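Local coordinates for enoyl-CoA hydratase subunit II (Geobacillus kaustophilus, PDB 2EJ5) that hydrates the double bond of enoyl-CoA thioesters, as a crotonase-family lyase, and probably takes part in phenylacetic acid catabolism, at the interface of chains A and B. Numbering follows the deposited sequence. Chains: chain A/B, Enoyl-CoA hydratase subunit II.

The interface of chains A and B. Residues chain A 118, 192, 196, 199, 204, 207; chain B 156-157, 160-161.
A:Phe118 and B:Val160 meet at the centre of a largely apolar patch. The far end of the ring does the touching. Its CZ lies 3.3 Å from the methyl CD2 of B:Leu156, a close contact. The methyl CG1 of B:Val160 sits at the edge of the ring, in its plane, 3.8 Å from CZ. CE1 rests against the backbone CA of B:Glu157, with the CB of that residue close by. Within chain A, CZ of A:Phe192 lies 3.7 Å above one face of the A:Phe118 ring, toward the rim. This neighbour probably helps to fix the ring's rotation.

B:Val160 fits its two branches among A:Phe118, A:Leu196, A:Ile204 and A:Ile207. CG1, anti to the backbone N (chi1 166°), meets CD2 of A:Leu196 at 3.6 Å. A:Ile204 approaches the same methyl more loosely. CG2 turns to A:Ile207, whose CD1 is 3.6 Å away. Here the packing is tight. An alanine in place of A:Phe118 would probably open a gap beside B:Val160 and leave B:Leu156 CD2 without its aromatic partner.

Around B:Leu161 the contacts are longer. Its CD2 stands 3.9 Å from CD2 of A:Leu196, and its CD1 is 4.2 Å from CE1 of A:Phe192. The same CD1 also faces CE1 of A:Phe118. A:Met199 brings its sulfur SD to the carbonyl O of B:Val160, at 3.4 Å.

The patch docks helix 152-161 of chain B onto strand 118-122 and helices 185-197 and 201-216 of chain A. It probably helps to hold neighbouring subunits together in the deposited trimer, by shape and apolar burial.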
loop_
_atom_site.group_PDB
_atom_site.type_symbol
_atom_site.label_atom_id
_atom_site.label_comp_id
_atom_site.label_asym_id
_atom_site.label_seq_id
_atom_site.Cartn_x
_atom_site.Cartn_y
_atom_site.Cartn_z
ATOM N N PHE A 118 11.735 10.169 -6.800
ATOM C CA PHE A 118 11.902 10.987 -5.598
ATOM C C PHE A 118 11.235 12.324 -5.848
ATOM O O PHE A 118 11.204 12.787 -7.016
ATOM C CB PHE A 118 13.396 11.231 -5.322
ATOM C CG PHE A 118 14.215 9.970 -5.183
ATOM C CD1 PHE A 118 14.288 9.299 -3.947
ATOM C CD2 PHE A 118 14.926 9.462 -6.264
ATOM C CE1 PHE A 118 15.042 8.146 -3.782
ATOM C CE2 PHE A 118 15.697 8.306 -6.114
ATOM C CZ PHE A 118 15.763 7.643 -4.861
ATOM N N PHE A 192 21.629 16.298 -4.176
ATOM C CA PHE A 192 20.828 15.047 -4.184
ATOM C C PHE A 192 20.965 14.368 -5.548
ATOM O O PHE A 192 21.249 13.180 -5.631
ATOM C CB PHE A 192 19.346 15.364 -3.841
ATOM C CG PHE A 192 18.491 14.130 -3.607
ATOM C CD1 PHE A 192 18.476 13.511 -2.365
ATOM C CD2 PHE A 192 17.692 13.614 -4.629
ATOM C CE1 PHE A 192 17.686 12.377 -2.141
ATOM C CE2 PHE A 192 16.904 12.466 -4.428
ATOM C CZ PHE A 192 16.897 11.853 -3.188
ATOM N N LEU A 196 22.905 10.805 -6.465
ATOM C CA LEU A 196 22.345 9.664 -7.229
ATOM C C LEU A 196 23.164 9.355 -8.476
ATOM O O LEU A 196 23.396 8.173 -8.809
ATOM C CB LEU A 196 20.922 9.976 -7.661
ATOM C CG LEU A 196 19.867 9.876 -6.548
ATOM C CD1 LEU A 196 18.622 10.616 -6.985
ATOM C CD2 LEU A 196 19.553 8.402 -6.340
ATOM N N MET A 199 25.901 6.856 -8.007
ATOM C CA MET A 199 25.589 5.507 -7.538
ATOM C C MET A 199 25.619 4.523 -8.711
ATOM O O MET A 199 25.756 4.961 -9.876
ATOM C CB MET A 199 24.186 5.524 -6.868
ATOM C CG MET A 199 24.072 6.466 -5.686
ATOM S SD MET A 199 22.641 6.047 -4.662
ATOM C CE MET A 199 23.276 4.576 -3.824
ATOM N N ILE A 204 20.388 0.548 -10.173
ATOM C CA ILE A 204 19.194 1.408 -9.943
ATOM C C ILE A 204 18.141 1.154 -11.039
ATOM O O ILE A 204 16.954 1.084 -10.760
ATOM C CB ILE A 204 19.549 2.912 -9.875
ATOM C CG1 ILE A 204 20.403 3.194 -8.604
ATOM C CG2 ILE A 204 18.262 3.797 -9.866
ATOM C CD1 ILE A 204 20.997 4.612 -8.607
ATOM N N ILE A 207 16.491 -2.190 -10.276
ATOM C CA ILE A 207 15.521 -2.120 -9.180
ATOM C C ILE A 207 14.206 -1.450 -9.631
ATOM O O ILE A 207 13.100 -1.906 -9.229
ATOM C CB ILE A 207 16.092 -1.519 -7.864
ATOM C CG1 ILE A 207 16.041 -0.012 -7.878
ATOM C CG2 ILE A 207 17.433 -2.117 -7.481
ATOM C CD1 ILE A 207 14.776 0.469 -7.187
ATOM N N LEU B 156 11.554 2.364 -2.847
ATOM C CA LEU B 156 12.590 2.825 -3.792
ATOM C C LEU B 156 13.728 3.575 -3.040
ATOM O O LEU B 156 14.908 3.347 -3.301
ATOM C CB LEU B 156 11.950 3.661 -4.907
ATOM C CG LEU B 156 12.900 3.982 -6.069
ATOM C CD1 LEU B 156 12.172 4.048 -7.402
ATOM C CD2 LEU B 156 13.616 5.271 -5.736
ATOM N N GLU B 157 13.368 4.406 -2.085
ATOM C CA GLU B 157 14.328 5.162 -1.309
ATOM C C GLU B 157 15.266 4.238 -0.528
ATOM O O GLU B 157 16.496 4.372 -0.601
ATOM C CB GLU B 157 13.629 6.174 -0.394
ATOM C CG GLU B 157 14.650 7.024 0.370
ATOM C CD GLU B 157 14.021 8.058 1.304
ATOM O OE1 GLU B 157 12.851 8.457 1.084
ATOM O OE2 GLU B 157 14.746 8.486 2.263
ATOM N N VAL B 160 17.385 2.256 -3.139
ATOM C CA VAL B 160 18.266 3.036 -4.008
ATOM C C VAL B 160 19.315 3.752 -3.201
ATOM O O VAL B 160 20.509 3.700 -3.534
ATOM C CB VAL B 160 17.488 4.006 -4.985
ATOM C CG1 VAL B 160 18.413 5.060 -5.649
ATOM C CG2 VAL B 160 16.738 3.203 -6.024
ATOM N N LEU B 161 18.891 4.409 -2.133
ATOM C CA LEU B 161 19.840 5.157 -1.315
ATOM C C LEU B 161 20.583 4.234 -0.366
ATOM O O LEU B 161 21.717 4.526 0.032
ATOM C CB LEU B 161 19.122 6.286 -0.594
ATOM C CG LEU B 161 18.563 7.332 -1.578
ATOM C CD1 LEU B 161 17.764 8.398 -0.829
ATOM C CD2 LEU B 161 19.665 7.978 -2.478
#